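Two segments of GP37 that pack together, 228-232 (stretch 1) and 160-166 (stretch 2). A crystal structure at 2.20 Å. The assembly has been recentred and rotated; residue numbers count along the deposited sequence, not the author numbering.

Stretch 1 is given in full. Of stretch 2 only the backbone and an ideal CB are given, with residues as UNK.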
ATOM      1  N   LYS A 228      20.831  -3.736  -1.515  1.00 28.06           N
ATOM      2  CA  LYS A 228      20.929  -2.930  -0.306  1.00 27.44           C
ATOM      3  C   LYS A 228      20.611  -3.797   0.899  1.00 30.68           C
ATOM      4  O   LYS A 228      19.617  -4.531   0.897  1.00 31.67           O
ATOM      5  CB  LYS A 228      19.980  -1.731  -0.348  1.00 29.24           C
ATOM      6  CG  LYS A 228      20.056  -0.867   0.911  1.00 32.74           C
ATOM      7  CD  LYS A 228      19.119   0.330   0.851  1.00 38.37           C
ATOM      8  CE  LYS A 228      17.677  -0.072   1.063  1.00 42.07           C
ATOM      9  NZ  LYS A 228      16.776   1.114   1.080  1.00 48.50           N
ATOM     10  N   ILE A 229      21.459  -3.718   1.921  1.00 29.10           N
ATOM     11  CA  ILE A 229      21.251  -4.415   3.182  1.00 26.03           C
ATOM     12  C   ILE A 229      21.216  -3.373   4.290  1.00 33.05           C
ATOM     13  O   ILE A 229      22.066  -2.474   4.332  1.00 32.93           O
ATOM     14  CB  ILE A 229      22.348  -5.464   3.437  1.00 33.03           C
ATOM     15  CG1 ILE A 229      22.406  -6.449   2.269  1.00 28.05           C
ATOM     16  CG2 ILE A 229      22.083  -6.205   4.741  1.00 34.63           C
ATOM     17  CD1 ILE A 229      23.522  -7.452   2.375  1.00 34.00           C
ATOM     18  N   VAL A 230      20.232  -3.488   5.177  1.00 29.42           N
ATOM     19  CA  VAL A 230      20.003  -2.510   6.233  1.00 33.25           C
ATOM     20  C   VAL A 230      20.164  -3.196   7.581  1.00 37.39           C
ATOM     21  O   VAL A 230      19.553  -4.242   7.829  1.00 35.89           O
ATOM     22  CB  VAL A 230      18.608  -1.867   6.123  1.00 37.49           C
ATOM     23  CG1 VAL A 230      18.437  -0.783   7.184  1.00 30.58           C
ATOM     24  CG2 VAL A 230      18.392  -1.299   4.729  1.00 35.43           C
ATOM     25  N   ARG A 231      20.988  -2.609   8.443  1.00 34.51           N
ATOM     26  CA  ARG A 231      21.032  -2.961   9.855  1.00 35.23           C
ATOM     27  C   ARG A 231      20.464  -1.799  10.652  1.00 36.36           C
ATOM     28  O   ARG A 231      20.896  -0.655  10.479  1.00 33.29           O
ATOM     29  CB  ARG A 231      22.455  -3.264  10.320  1.00 41.27           C
ATOM     30  CG  ARG A 231      22.525  -3.716  11.773  1.00 42.46           C
ATOM     31  CD  ARG A 231      23.888  -3.424  12.370  1.00 53.61           C
ATOM     32  NE  ARG A 231      24.133  -4.187  13.591  1.00 59.20           N
ATOM     33  CZ  ARG A 231      23.973  -3.709  14.821  1.00 60.22           C
ATOM     34  NH1 ARG A 231      23.566  -2.460  15.006  1.00 52.38           N
ATOM     35  NH2 ARG A 231      24.224  -4.481  15.870  1.00 64.16           N
ATOM     36  N   TYR A 232      19.493  -2.089  11.509  1.00 32.98           N
ATOM     37  CA  TYR A 232      18.849  -1.053  12.294  1.00 39.04           C
ATOM     38  C   TYR A 232      19.593  -0.866  13.617  1.00 44.63           C
ATOM     39  O   TYR A 232      20.578  -1.550  13.904  1.00 45.60           O
ATOM     40  CB  TYR A 232      17.372  -1.395  12.473  1.00 35.79           C
ATOM     41  CG  TYR A 232      16.640  -1.434  11.147  1.00 37.21           C
ATOM     42  CD1 TYR A 232      16.228  -0.260  10.526  1.00 31.42           C
ATOM     43  CD2 TYR A 232      16.391  -2.639  10.501  1.00 36.32           C
ATOM     44  CE1 TYR A 232      15.575  -0.285   9.310  1.00 34.86           C
ATOM     45  CE2 TYR A 232      15.735  -2.675   9.282  1.00 27.83           C
ATOM     46  CZ  TYR A 232      15.331  -1.495   8.691  1.00 34.73           C
ATOM     47  OH  TYR A 232      14.680  -1.520   7.480  1.00 35.32           O
ATOM     48  N   UNK A 160      31.747  -8.887   9.465  1.00 53.33           N
ATOM     49  CA  UNK A 160      31.004  -7.692   9.083  1.00 53.82           C
ATOM     50  C   UNK A 160      29.601  -8.038   8.600  1.00 56.30           C
ATOM     51  O   UNK A 160      28.670  -7.249   8.792  1.00 54.33           O
ATOM     52  CB  UNK A 160      31.758  -6.925   7.995  1.00 53.82           C
ATOM     53  N   UNK A 161      29.426  -9.210   7.981  1.00 48.89           N
ATOM     54  CA  UNK A 161      28.078  -9.683   7.686  1.00 50.59           C
ATOM     55  C   UNK A 161      27.364 -10.144   8.950  1.00 51.94           C
ATOM     56  O   UNK A 161      26.131 -10.098   9.013  1.00 48.70           O
ATOM     57  CB  UNK A 161      28.126 -10.822   6.666  1.00 50.59           C
ATOM     58  N   UNK A 162      28.115 -10.593   9.960  1.00 54.10           N
ATOM     59  CA  UNK A 162      27.508 -10.869  11.257  1.00 58.66           C
ATOM     60  C   UNK A 162      27.035  -9.587  11.925  1.00 51.90           C
ATOM     61  O   UNK A 162      26.032  -9.596  12.645  1.00 49.18           O
ATOM     62  CB  UNK A 162      28.499 -11.600  12.165  1.00 58.66           C
ATOM     63  N   UNK A 163      27.743  -8.480  11.703  1.00 47.36           N
ATOM     64  CA  UNK A 163      27.273  -7.194  12.202  1.00 50.26           C
ATOM     65  C   UNK A 163      25.987  -6.773  11.501  1.00 51.90           C
ATOM     66  O   UNK A 163      25.061  -6.260  12.140  1.00 53.68           O
ATOM     67  CB  UNK A 163      28.350  -6.124  12.016  1.00 50.26           C
ATOM     68  N   UNK A 164      25.897  -7.013  10.191  1.00 49.26           N
ATOM     69  CA  UNK A 164      24.773  -6.500   9.414  1.00 48.69           C
ATOM     70  C   UNK A 164      23.485  -7.262   9.705  1.00 48.83           C
ATOM     71  O   UNK A 164      22.440  -6.653   9.960  1.00 51.66           O
ATOM     72  CB  UNK A 164      25.092  -6.571   7.919  1.00 48.69           C
ATOM     73  N   UNK A 165      23.532  -8.594   9.657  1.00 42.45           N
ATOM     74  CA  UNK A 165      22.309  -9.394   9.642  1.00 43.44           C
ATOM     75  C   UNK A 165      22.343 -10.489  10.703  1.00 52.20           C
ATOM     76  O   UNK A 165      21.616 -11.482  10.593  1.00 49.92           O
ATOM     77  CB  UNK A 165      22.099 -10.014   8.259  1.00 43.44           C
ATOM     78  N   UNK A 166      23.180 -10.305  11.732  1.00 52.12           N
ATOM     79  CA  UNK A 166      23.453 -11.249  12.822  1.00 54.55           C
ATOM     80  C   UNK A 166      23.866 -12.642  12.341  1.00 53.50           C
ATOM     81  O   UNK A 166      23.798 -12.952  11.146  1.00 51.92           O
ATOM     82  CB  UNK A 166      22.214 -11.373  13.711  1.00 54.55           C
TER

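Stretch 2 is helical through 164 and packs across the strand 228–232; the axes cross at 71° with a closest approach of 7.4 Å. Alternate strand residues, I229 and R231, direct their CA-to-CB bonds toward the helix, so it meets the aliphatic side chain of I229 and the extended, positively charged one of R231.

At position 160 the CB lies out of reach of the strand, which therefore imposes little on the choice; the residue is E160, and its OE2 is hydrogen-bonded elsewhere in the structure. Its carbonyl accepts the helical bond from the backbone N of 164.

Position 161 points sideways, and no atom of the strand lies within 5.5 Å of its ideal CB. A small residue there would not reach the strand, whereas a long aliphatic or aromatic one could extend to the tip of I229. The residue is F161. With chi1 at -80° its ring approaches I229 obliquely, CE1 lying 4.4 Å from I229 CD1, a loose apolar contact.

Position 162 is again out of reach, and many side chains would be tolerated. E162 occupies it and makes no contact with the strand.

Position 163 presents its ideal CB 4.9 Å from NE of R231. An acidic side chain would suit the charge, and a flat aromatic one could lie against the extended arginine; the backbone carbonyl is itself available as an acceptor. The residue is F163, in the t rotamer. R231 CD sits 3.6 Å from the centroid of the F163 ring, over its face, in a CH-pi contact, while R231 NE donates a 2.7 Å hydrogen bond to F163 O. The arginine thus engages both the ring and the main chain of one residue.

Position 164 has its CA 5.2 Å from R231 CA, the nearest such pair across the stretches, and its ideal CB 4.4 Å from I229 CG2 and 4.9 Å from R231 CB. Leucine, isoleucine or methionine could cover both neighbours. L164 does so: its CD1 is 4.1 Å from I229 CG2 and its CD2 3.8 Å from R231 CB. A water donates to L164 O at 2.6 Å and to V230 O at 3.1 Å, bridging two carbonyls that cannot bond each other.

At position 165 the ideal CB is 5.2 Å from I229 CG2, favouring a compact aliphatic residue. V165 places CG1 3.7 Å from I229 CG2.

Position 166 has phi/psi of 53°/170°, a combination that glycine adopts most easily and that is unusual for a residue with a side chain; the strand offers it no neighbour. The residue is nonetheless D166, which makes no contact with the strand.

Stretch 2 160-166: EFEFLVD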
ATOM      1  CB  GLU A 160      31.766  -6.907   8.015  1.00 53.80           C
ATOM      2  CG  GLU A 160      33.122  -6.401   8.478  1.00 56.49           C
ATOM      3  CD  GLU A 160      33.653  -5.276   7.613  1.00 60.63           C
ATOM      4  OE1 GLU A 160      32.947  -4.257   7.468  1.00 63.95           O
ATOM      5  OE2 GLU A 160      34.775  -5.405   7.083  1.00 75.16           O
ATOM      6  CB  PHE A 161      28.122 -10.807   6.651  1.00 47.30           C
ATOM      7  CG  PHE A 161      28.266 -10.320   5.236  1.00 49.65           C
ATOM      8  CD1 PHE A 161      27.146  -9.998   4.485  1.00 39.22           C
ATOM      9  CD2 PHE A 161      29.517 -10.177   4.659  1.00 48.72           C
ATOM     10  CE1 PHE A 161      27.273  -9.547   3.187  1.00 41.90           C
ATOM     11  CE2 PHE A 161      29.649  -9.726   3.359  1.00 45.27           C
ATOM     12  CZ  PHE A 161      28.527  -9.411   2.621  1.00 42.21           C
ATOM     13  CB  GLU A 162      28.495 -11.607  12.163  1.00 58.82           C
ATOM     14  CG  GLU A 162      28.809 -13.025  11.710  1.00 63.34           C
ATOM     15  CD  GLU A 162      29.805 -13.723  12.615  1.00 70.06           C
ATOM     16  OE1 GLU A 162      30.318 -13.075  13.553  1.00 76.14           O
ATOM     17  OE2 GLU A 162      30.074 -14.922  12.389  1.00 71.49           O
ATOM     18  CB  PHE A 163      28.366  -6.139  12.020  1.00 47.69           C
ATOM     19  CG  PHE A 163      27.890  -4.722  12.194  1.00 50.98           C
ATOM     20  CD1 PHE A 163      27.642  -4.206  13.455  1.00 47.86           C
ATOM     21  CD2 PHE A 163      27.714  -3.899  11.092  1.00 49.05           C
ATOM     22  CE1 PHE A 163      27.215  -2.898  13.612  1.00 53.35           C
ATOM     23  CE2 PHE A 163      27.288  -2.590  11.243  1.00 54.63           C
ATOM     24  CZ  PHE A 163      27.040  -2.089  12.503  1.00 51.69           C
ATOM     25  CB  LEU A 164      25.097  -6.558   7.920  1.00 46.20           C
ATOM     26  CG  LEU A 164      25.802  -5.355   7.295  1.00 48.33           C
ATOM     27  CD1 LEU A 164      25.940  -5.553   5.792  1.00 46.32           C
ATOM     28  CD2 LEU A 164      25.049  -4.072   7.604  1.00 49.09           C
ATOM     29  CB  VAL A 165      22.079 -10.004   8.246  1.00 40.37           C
ATOM     30  CG1 VAL A 165      21.886  -8.912   7.208  1.00 33.75           C
ATOM     31  CG2 VAL A 165      23.245 -10.900   7.858  1.00 38.40           C
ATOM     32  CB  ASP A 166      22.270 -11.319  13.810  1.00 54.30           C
ATOM     33  CG  ASP A 166      21.029 -12.003  13.247  1.00 58.45           C
ATOM     34  OD1 ASP A 166      21.110 -13.161  12.785  1.00 61.02           O
ATOM     35  OD2 ASP A 166      19.953 -11.366  13.275  1.00 56.59           O
TER
HETATM   36  O   HOH W   1      19.867  -6.786   9.519  1.00 44.02           O
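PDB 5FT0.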